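Maltose/maltodextrin-binding protein (Thermus thermophilus, PDB 2GH9) binds maltotriose and probably serves as the periplasmic receptor that delivers maltodextrins to an ABC transporter. Local coordinates at residues Asn295-Asn300 and Val313-Lys318; Asn232-Leu237 and Ala323-Val328. One frame throughout, in Å; residues are numbered along the deposited sequence.

Contact 1 of 2, residues Asn295-Asn300 and Val313-Lys318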
ATOM      1  N   ASN A 295       1.737 -16.382 -13.346  1.00 30.54           N
ATOM      2  CA  ASN A 295       0.686 -15.385 -13.145  1.00 30.06           C
ATOM      3  C   ASN A 295       1.164 -14.147 -12.359  1.00 29.14           C
ATOM      4  O   ASN A 295       0.765 -13.030 -12.668  1.00 28.80           O
ATOM      5  CB  ASN A 295      -0.556 -16.001 -12.515  1.00 29.65           C
ATOM      6  CG  ASN A 295      -1.659 -16.217 -13.522  1.00 30.56           C
ATOM      7  OD1 ASN A 295      -1.757 -15.492 -14.514  1.00 34.80           O
ATOM      8  ND2 ASN A 295      -2.494 -17.188 -13.277  1.00 32.11           N
ATOM      9  N   LEU A 296       2.022 -14.354 -11.367  1.00 28.82           N
ATOM     10  CA  LEU A 296       2.615 -13.233 -10.648  1.00 28.31           C
ATOM     11  C   LEU A 296       3.424 -12.325 -11.583  1.00 28.05           C
ATOM     12  O   LEU A 296       3.329 -11.093 -11.475  1.00 26.98           O
ATOM     13  CB  LEU A 296       3.487 -13.725  -9.505  1.00 28.50           C
ATOM     14  CG  LEU A 296       2.765 -14.415  -8.348  1.00 28.72           C
ATOM     15  CD1 LEU A 296       3.780 -14.809  -7.317  1.00 29.51           C
ATOM     16  CD2 LEU A 296       1.663 -13.558  -7.721  1.00 27.60           C
ATOM     17  N   VAL A 297       4.179 -12.936 -12.507  1.00 26.99           N
ATOM     18  CA  VAL A 297       4.962 -12.207 -13.502  1.00 26.93           C
ATOM     19  C   VAL A 297       4.031 -11.453 -14.440  1.00 26.27           C
ATOM     20  O   VAL A 297       4.241 -10.275 -14.686  1.00 26.49           O
ATOM     21  CB  VAL A 297       5.953 -13.121 -14.331  1.00 27.07           C
ATOM     22  CG1 VAL A 297       6.502 -12.366 -15.540  1.00 27.70           C
ATOM     23  CG2 VAL A 297       7.115 -13.588 -13.490  1.00 28.19           C
ATOM     24  N   ALA A 298       2.991 -12.127 -14.928  1.00 25.47           N
ATOM     25  CA  ALA A 298       1.995 -11.511 -15.793  1.00 25.10           C
ATOM     26  C   ALA A 298       1.363 -10.287 -15.137  1.00 24.18           C
ATOM     27  O   ALA A 298       1.259  -9.222 -15.746  1.00 23.07           O
ATOM     28  CB  ALA A 298       0.919 -12.524 -16.144  1.00 25.74           C
ATOM     29  N   PHE A 299       0.976 -10.430 -13.877  1.00 23.10           N
ATOM     30  CA  PHE A 299       0.390  -9.307 -13.159  1.00 23.21           C
ATOM     31  C   PHE A 299       1.374  -8.133 -13.092  1.00 21.98           C
ATOM     32  O   PHE A 299       0.978  -7.007 -13.289  1.00 22.93           O
ATOM     33  CB  PHE A 299      -0.053  -9.756 -11.761  1.00 22.54           C
ATOM     34  CG  PHE A 299      -0.935  -8.764 -11.038  1.00 23.09           C
ATOM     35  CD1 PHE A 299      -2.243  -8.538 -11.456  1.00 21.60           C
ATOM     36  CD2 PHE A 299      -0.472  -8.084  -9.919  1.00 21.87           C
ATOM     37  CE1 PHE A 299      -3.067  -7.667 -10.780  1.00 23.63           C
ATOM     38  CE2 PHE A 299      -1.324  -7.188  -9.211  1.00 22.73           C
ATOM     39  CZ  PHE A 299      -2.606  -6.993  -9.628  1.00 21.64           C
ATOM     40  N   ASN A 300       2.650  -8.387 -12.826  1.00 23.06           N
ATOM     41  CA  ASN A 300       3.645  -7.313 -12.776  1.00 23.06           C
ATOM     42  C   ASN A 300       3.758  -6.622 -14.116  1.00 23.70           C
ATOM     43  O   ASN A 300       3.855  -5.397 -14.200  1.00 23.18           O
ATOM     44  CB  ASN A 300       5.012  -7.847 -12.344  1.00 23.42           C
ATOM     45  CG  ASN A 300       6.130  -6.784 -12.439  1.00 22.97           C
ATOM     46  OD1 ASN A 300       6.798  -6.690 -13.442  1.00 22.71           O
ATOM     47  ND2 ASN A 300       6.274  -5.957 -11.407  1.00 20.90           N
ATOM     48  N   VAL A 313      10.655 -13.179  -8.807  1.00 37.01           N
ATOM     49  CA  VAL A 313      11.412 -11.923  -8.667  1.00 37.92           C
ATOM     50  C   VAL A 313      12.767 -11.944  -9.408  1.00 38.34           C
ATOM     51  O   VAL A 313      13.107 -10.985 -10.117  1.00 37.94           O
ATOM     52  CB  VAL A 313      11.652 -11.549  -7.167  1.00 37.82           C
ATOM     53  CG1 VAL A 313      13.040 -10.989  -6.950  1.00 38.42           C
ATOM     54  CG2 VAL A 313      10.617 -10.558  -6.698  1.00 38.47           C
ATOM     55  N   LYS A 314      13.533 -13.020  -9.223  1.00 38.84           N
ATOM     56  CA  LYS A 314      14.820 -13.183  -9.907  1.00 38.98           C
ATOM     57  C   LYS A 314      14.614 -13.167 -11.416  1.00 38.68           C
ATOM     58  O   LYS A 314      15.423 -12.616 -12.153  1.00 38.37           O
ATOM     59  CB  LYS A 314      15.493 -14.498  -9.493  1.00 39.55           C
ATOM     60  CG  LYS A 314      16.921 -14.653  -9.992  1.00 39.69           C
ATOM     61  CD  LYS A 314      17.401 -16.080  -9.804  1.00 40.45           C
ATOM     62  CE  LYS A 314      18.924 -16.201  -9.876  1.00 42.67           C
ATOM     63  NZ  LYS A 314      19.422 -17.526  -9.355  1.00 42.27           N
ATOM     64  N   GLN A 315      13.513 -13.760 -11.859  1.00 38.77           N
ATOM     65  CA  GLN A 315      13.167 -13.779 -13.271  1.00 38.77           C
ATOM     66  C   GLN A 315      13.019 -12.351 -13.838  1.00 38.74           C
ATOM     67  O   GLN A 315      13.458 -12.068 -14.963  1.00 38.31           O
ATOM     68  CB  GLN A 315      11.903 -14.611 -13.475  1.00 38.81           C
ATOM     69  CG  GLN A 315      11.443 -14.716 -14.923  1.00 39.07           C
ATOM     70  CD  GLN A 315      10.198 -15.572 -15.072  1.00 39.73           C
ATOM     71  OE1 GLN A 315       9.929 -16.476 -14.258  1.00 40.75           O
ATOM     72  NE2 GLN A 315       9.425 -15.291 -16.117  1.00 39.14           N
ATOM     73  N   LEU A 316      12.456 -11.443 -13.038  1.00 38.23           N
ATOM     74  CA  LEU A 316      12.287 -10.054 -13.453  1.00 38.60           C
ATOM     75  C   LEU A 316      13.380  -9.116 -12.919  1.00 38.71           C
ATOM     76  O   LEU A 316      13.188  -7.905 -12.853  1.00 38.69           O
ATOM     77  CB  LEU A 316      10.909  -9.550 -12.996  1.00 38.36           C
ATOM     78  CG  LEU A 316       9.674 -10.227 -13.580  1.00 37.08           C
ATOM     79  CD1 LEU A 316       8.427  -9.725 -12.880  1.00 36.66           C
ATOM     80  CD2 LEU A 316       9.594  -9.976 -15.098  1.00 37.17           C
ATOM     81  N   GLU A 317      14.525  -9.670 -12.546  1.00 39.52           N
ATOM     82  CA  GLU A 317      15.580  -8.890 -11.904  1.00 39.64           C
ATOM     83  C   GLU A 317      15.935  -7.630 -12.695  1.00 39.53           C
ATOM     84  O   GLU A 317      16.239  -6.589 -12.099  1.00 39.83           O
ATOM     85  CB  GLU A 317      16.831  -9.749 -11.691  1.00 40.05           C
ATOM     86  CG  GLU A 317      17.895  -9.062 -10.839  1.00 40.99           C
ATOM     87  CD  GLU A 317      19.143  -9.888 -10.631  1.00 42.62           C
ATOM     88  OE1 GLU A 317      19.235 -10.999 -11.197  1.00 47.06           O
ATOM     89  OE2 GLU A 317      20.047  -9.407  -9.903  1.00 48.24           O
ATOM     90  N   LYS A 318      15.879  -7.734 -14.023  1.00 38.74           N
ATOM     91  CA  LYS A 318      16.251  -6.651 -14.931  1.00 38.17           C
ATOM     92  C   LYS A 318      15.076  -5.808 -15.414  1.00 37.15           C
ATOM     93  O   LYS A 318      15.292  -4.808 -16.093  1.00 37.10           O
ATOM     94  CB  LYS A 318      17.004  -7.205 -16.154  1.00 38.92           C
ATOM     95  CG  LYS A 318      18.354  -7.779 -15.835  1.00 40.26           C
ATOM     96  CD  LYS A 318      19.115  -8.103 -17.119  1.00 40.62           C
ATOM     97  CE  LYS A 318      20.530  -8.583 -16.825  1.00 41.81           C
ATOM     98  NZ  LYS A 318      21.424  -8.491 -18.036  1.00 43.56           N
TER
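Asn-300 brings the polar group of this contact up against Leu-316. Its ND2 donates a hydrogen bond to the backbone oxygen of Arg-305, which holds the amide in place. The other end of the amide faces Leu-316, whose CD1 lies 3.5 Å from OD1 of Asn-300. The two side chains come from opposite directions, and CD1 of Leu-316 also reaches CB of Asn-300 at 3.9 Å. The second methyl of Leu-316 serves Val-297, about one turn before Asn-300 on helix 293-302: CD2 of Leu-316 is 3.9 Å from CG1 of Val-297. With chi1 of Val-297 at 168°, CG1 points away from the backbone N to meet Leu-316, and CG2 is turned to Gln-315, 3.9 Å from its NE2. Gln-315 is extended and crosses Val-297 at about a right angle; its amide lies against the valine methyls at the solvent-exposed side. Leu-316 is the first residue to leave helical geometry at the end of helix 310-315. Its N makes a weak backbone hydrogen bond to O of Val-313, 3.0 Å away. The contact is plain packing of one helix against the C-terminal end of another, with strand 306-307 between them in the chain, within a periplasmic binding protein fold.

Contact 2 of 2, residues Asn232-Leu237 and Ala323-Val328. With GLC (alpha-D-glucopyranose), chain B; GLC (alpha-D-glucopyranose), chain C.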
ATOM      1  N   ASN A 232       3.705   7.832  -5.215  1.00 20.32           N
ATOM      2  CA  ASN A 232       2.694   6.785  -5.400  1.00 19.79           C
ATOM      3  C   ASN A 232       3.376   5.404  -5.526  1.00 18.81           C
ATOM      4  O   ASN A 232       4.591   5.313  -5.615  1.00 17.70           O
ATOM      5  CB  ASN A 232       1.861   7.095  -6.651  1.00 19.51           C
ATOM      6  CG  ASN A 232       0.470   6.486  -6.603  1.00 20.73           C
ATOM      7  OD1 ASN A 232       0.069   5.866  -5.606  1.00 17.88           O
ATOM      8  ND2 ASN A 232      -0.301   6.701  -7.673  1.00 20.13           N
ATOM      9  N   GLY A 233       2.568   4.351  -5.546  1.00 19.10           N
ATOM     10  CA  GLY A 233       3.054   2.997  -5.577  1.00 19.22           C
ATOM     11  C   GLY A 233       2.718   2.235  -6.844  1.00 19.31           C
ATOM     12  O   GLY A 233       2.022   2.748  -7.738  1.00 19.45           O
ATOM     13  N   PRO A 234       3.198   0.987  -6.913  1.00 18.99           N
ATOM     14  CA  PRO A 234       3.170   0.217  -8.161  1.00 19.75           C
ATOM     15  C   PRO A 234       1.757  -0.158  -8.644  1.00 19.94           C
ATOM     16  O   PRO A 234       1.587  -0.495  -9.811  1.00 19.92           O
ATOM     17  CB  PRO A 234       4.014  -1.026  -7.823  1.00 19.81           C
ATOM     18  CG  PRO A 234       3.962  -1.137  -6.362  1.00 18.79           C
ATOM     19  CD  PRO A 234       3.857   0.244  -5.827  1.00 18.03           C
ATOM     20  N   TRP A 235       0.777  -0.093  -7.750  1.00 19.93           N
ATOM     21  CA  TRP A 235      -0.630  -0.243  -8.109  1.00 20.51           C
ATOM     22  C   TRP A 235      -1.115   0.737  -9.166  1.00 20.74           C
ATOM     23  O   TRP A 235      -2.175   0.508  -9.761  1.00 21.73           O
ATOM     24  CB  TRP A 235      -1.544  -0.096  -6.870  1.00 19.97           C
ATOM     25  CG  TRP A 235      -1.316   1.167  -6.134  1.00 19.83           C
ATOM     26  CD1 TRP A 235      -1.839   2.404  -6.410  1.00 19.50           C
ATOM     27  CD2 TRP A 235      -0.463   1.330  -5.008  1.00 18.40           C
ATOM     28  NE1 TRP A 235      -1.348   3.334  -5.506  1.00 20.87           N
ATOM     29  CE2 TRP A 235      -0.503   2.692  -4.639  1.00 17.48           C
ATOM     30  CE3 TRP A 235       0.343   0.450  -4.268  1.00 20.05           C
ATOM     31  CZ2 TRP A 235       0.201   3.186  -3.541  1.00 19.09           C
ATOM     32  CZ3 TRP A 235       1.035   0.944  -3.179  1.00 19.10           C
ATOM     33  CH2 TRP A 235       0.967   2.307  -2.837  1.00 19.24           C
ATOM     34  N   ALA A 236      -0.384   1.843  -9.352  1.00 21.35           N
ATOM     35  CA  ALA A 236      -0.769   2.925 -10.268  1.00 21.41           C
ATOM     36  C   ALA A 236      -0.120   2.766 -11.661  1.00 22.03           C
ATOM     37  O   ALA A 236      -0.517   3.438 -12.613  1.00 21.90           O
ATOM     38  CB  ALA A 236      -0.371   4.275  -9.656  1.00 20.15           C
ATOM     39  N   LEU A 237       0.861   1.869 -11.757  1.00 22.80           N
ATOM     40  CA  LEU A 237       1.702   1.726 -12.934  1.00 23.96           C
ATOM     41  C   LEU A 237       0.986   1.151 -14.141  1.00 25.29           C
ATOM     42  O   LEU A 237       1.351   1.491 -15.257  1.00 24.90           O
ATOM     43  CB  LEU A 237       2.946   0.895 -12.621  1.00 24.34           C
ATOM     44  CG  LEU A 237       3.935   1.570 -11.677  1.00 24.16           C
ATOM     45  CD1 LEU A 237       5.184   0.727 -11.407  1.00 22.94           C
ATOM     46  CD2 LEU A 237       4.331   2.966 -12.173  1.00 24.45           C
ATOM     47  N   ALA A 323      13.610  -3.602 -10.678  1.00 27.54           N
ATOM     48  CA  ALA A 323      14.904  -2.992 -10.294  1.00 27.80           C
ATOM     49  C   ALA A 323      14.711  -1.687  -9.509  1.00 28.09           C
ATOM     50  O   ALA A 323      15.398  -1.451  -8.504  1.00 29.42           O
ATOM     51  CB  ALA A 323      15.769  -2.729 -11.533  1.00 28.44           C
ATOM     52  N   GLY A 324      13.770  -0.854  -9.954  1.00 27.96           N
ATOM     53  CA  GLY A 324      13.451   0.392  -9.262  1.00 27.47           C
ATOM     54  C   GLY A 324      12.968   0.163  -7.832  1.00 27.50           C
ATOM     55  O   GLY A 324      13.487   0.745  -6.878  1.00 26.40           O
ATOM     56  N   PHE A 325      11.978  -0.692  -7.665  1.00 26.79           N
ATOM     57  CA  PHE A 325      11.479  -0.967  -6.314  1.00 26.94           C
ATOM     58  C   PHE A 325      12.409  -1.782  -5.411  1.00 27.25           C
ATOM     59  O   PHE A 325      12.306  -1.680  -4.170  1.00 27.63           O
ATOM     60  CB  PHE A 325      10.065  -1.553  -6.359  1.00 26.11           C
ATOM     61  CG  PHE A 325       9.014  -0.522  -6.620  1.00 25.07           C
ATOM     62  CD1 PHE A 325       8.556   0.294  -5.587  1.00 24.91           C
ATOM     63  CD2 PHE A 325       8.513  -0.330  -7.885  1.00 24.29           C
ATOM     64  CE1 PHE A 325       7.614   1.263  -5.824  1.00 24.06           C
ATOM     65  CE2 PHE A 325       7.560   0.642  -8.125  1.00 24.18           C
ATOM     66  CZ  PHE A 325       7.124   1.445  -7.082  1.00 24.01           C
ATOM     67  N   SER A 326      13.340  -2.534  -5.998  1.00 27.33           N
ATOM     68  CA  SER A 326      14.373  -3.240  -5.225  1.00 28.14           C
ATOM     69  C   SER A 326      15.330  -2.286  -4.503  1.00 28.22           C
ATOM     70  O   SER A 326      15.994  -2.659  -3.537  1.00 28.66           O
ATOM     71  CB  SER A 326      15.182  -4.212  -6.119  1.00 29.04           C
ATOM     72  OG  SER A 326      16.335  -3.594  -6.705  1.00 32.63           O
ATOM     73  N   LYS A 327      15.401  -1.047  -4.967  1.00 28.04           N
ATOM     74  CA  LYS A 327      16.236  -0.056  -4.342  1.00 27.64           C
ATOM     75  C   LYS A 327      15.445   0.752  -3.309  1.00 26.94           C
ATOM     76  O   LYS A 327      16.028   1.483  -2.520  1.00 27.19           O
ATOM     77  CB  LYS A 327      16.857   0.841  -5.420  1.00 29.40           C
ATOM     78  CG  LYS A 327      17.922   0.099  -6.304  1.00 30.83           C
ATOM     79  CD  LYS A 327      19.213  -0.160  -5.496  1.00 34.42           C
ATOM     80  CE  LYS A 327      20.089  -1.346  -6.042  1.00 35.99           C
ATOM     81  NZ  LYS A 327      19.605  -2.710  -5.642  1.00 38.03           N
ATOM     82  N   VAL A 328      14.120   0.606  -3.323  1.00 25.20           N
ATOM     83  CA  VAL A 328      13.237   1.315  -2.403  1.00 23.93           C
ATOM     84  C   VAL A 328      12.840   0.419  -1.233  1.00 23.67           C
ATOM     85  O   VAL A 328      12.856   0.865  -0.085  1.00 22.51           O
ATOM     86  CB  VAL A 328      11.972   1.874  -3.133  1.00 23.55           C
ATOM     87  CG1 VAL A 328      10.977   2.456  -2.125  1.00 22.10           C
ATOM     88  CG2 VAL A 328      12.351   2.898  -4.180  1.00 20.96           C
TER
HETATM   89  C1  GLC B   2      -2.747   1.702  -1.712  1.00 15.32           C
HETATM   90  C2  GLC B   2      -2.098   0.563  -0.947  1.00 15.94           C
HETATM   91  C3  GLC B   2      -2.841   0.356   0.391  1.00 16.40           C
HETATM   92  C4  GLC B   2      -2.985   1.638   1.197  1.00 18.11           C
HETATM   93  C5  GLC B   2      -3.558   2.749   0.322  1.00 17.70           C
HETATM   94  C6  GLC B   2      -3.558   4.089   1.067  1.00 18.26           C
HETATM   95  O2  GLC B   2      -2.179  -0.641  -1.714  1.00 16.86           O
HETATM   96  O3  GLC B   2      -2.191  -0.633   1.159  1.00 16.48           O
HETATM   97  O4  GLC B   2      -3.839   1.408   2.335  1.00 19.54           O
HETATM   98  O5  GLC B   2      -2.794   2.882  -0.899  1.00 14.21           O
HETATM   99  O6  GLC B   2      -4.583   4.968   0.597  1.00 19.26           O
HETATM  100  C1  GLC C   1      -6.432   1.204  -5.492  1.00 20.95           C
HETATM  101  C2  GLC C   1      -5.221   0.272  -5.492  1.00 18.57           C
HETATM  102  C3  GLC C   1      -4.718   0.090  -4.074  1.00 16.80           C
HETATM  103  C4  GLC C   1      -4.380   1.463  -3.471  1.00 16.49           C
HETATM  104  C5  GLC C   1      -5.604   2.393  -3.489  1.00 18.76           C
HETATM  105  C6  GLC C   1      -5.230   3.823  -3.054  1.00 19.24           C
HETATM  106  O1  GLC C   1      -7.518   0.526  -4.865  1.00 25.38           O
HETATM  107  O2  GLC C   1      -5.548  -0.994  -6.107  1.00 17.50           O
HETATM  108  O3  GLC C   1      -3.578  -0.783  -4.020  1.00 17.32           O
HETATM  109  O4  GLC C   1      -4.069   1.293  -2.099  1.00 17.46           O
HETATM  110  O5  GLC C   1      -6.147   2.430  -4.807  1.00 19.78           O
HETATM  111  O6  GLC C   1      -6.359   4.715  -3.126  1.00 20.67           O
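Trp-235 and Pro-234 are neighbours that face different partners: the indole lies along the bound sugar, while the proline ring packs on Phe-325. CD of Pro-234 is 3.7 Å from CZ of Phe-325, and CG stands over one face of the phenyl ring, offset toward its rim. Leu-237 meets the same ring at its edge, with CD1 of Leu-237 4.1 Å from CE2 of Phe-325. The phenyl group lies anti to its own carbonyl carbon (chi1 -77°), which carries it from helix 320-326 to the 3-10 turn 234-236. Ile-249 of strand 247-250 also touches it. The Trp-235 indole is an aromatic platform for the sugar, as in other maltodextrin-binding proteins. Two of the three glucose units of maltotriose, chains B and C, lie over one face, with C1 of the chain B glucose 3.8 Å from CE2 of Trp-235. O3 of the chain C glucose is 3.6 Å from CB of Trp-235. CA of Gly-233 backs the opposite face, 3.4 Å above the ring plane. Asn-232 OD1 accepts two weak hydrogen bonds, from N of Gly-233 and from NE1 of Trp-235. The hydroxyls of Tyr-215 and Tyr-240 are hydrogen-bonded to ND2 of Asn-232 and fix its amide.

Overall arrangement
Contact 2 encloses contact 1 along the chain. The order is 232-237, 295-300, 313-318, 323-328. The centres of the two contacts are about 13 Å apart, on the same side of the chain's centre. Helices 310-315 and 320-326 follow each other, and the contacts touch where O of Glu-317 packs 3.9 Å from CB of Ala-323. Contact 1 is partly buried, beside strand 306-307. Contact 2 is fully buried and joins the loop after strand 227-232, in the four-stranded sheet, to helix 320-326. Arg-305 lies beside both contacts: it hydrogen-bonds the sugar through NH2, and the Trp-235 side chain touches it. Contact 2 thus lies directly behind the sugar site, while contact 1 is packing further out, joined to it through consecutive helices.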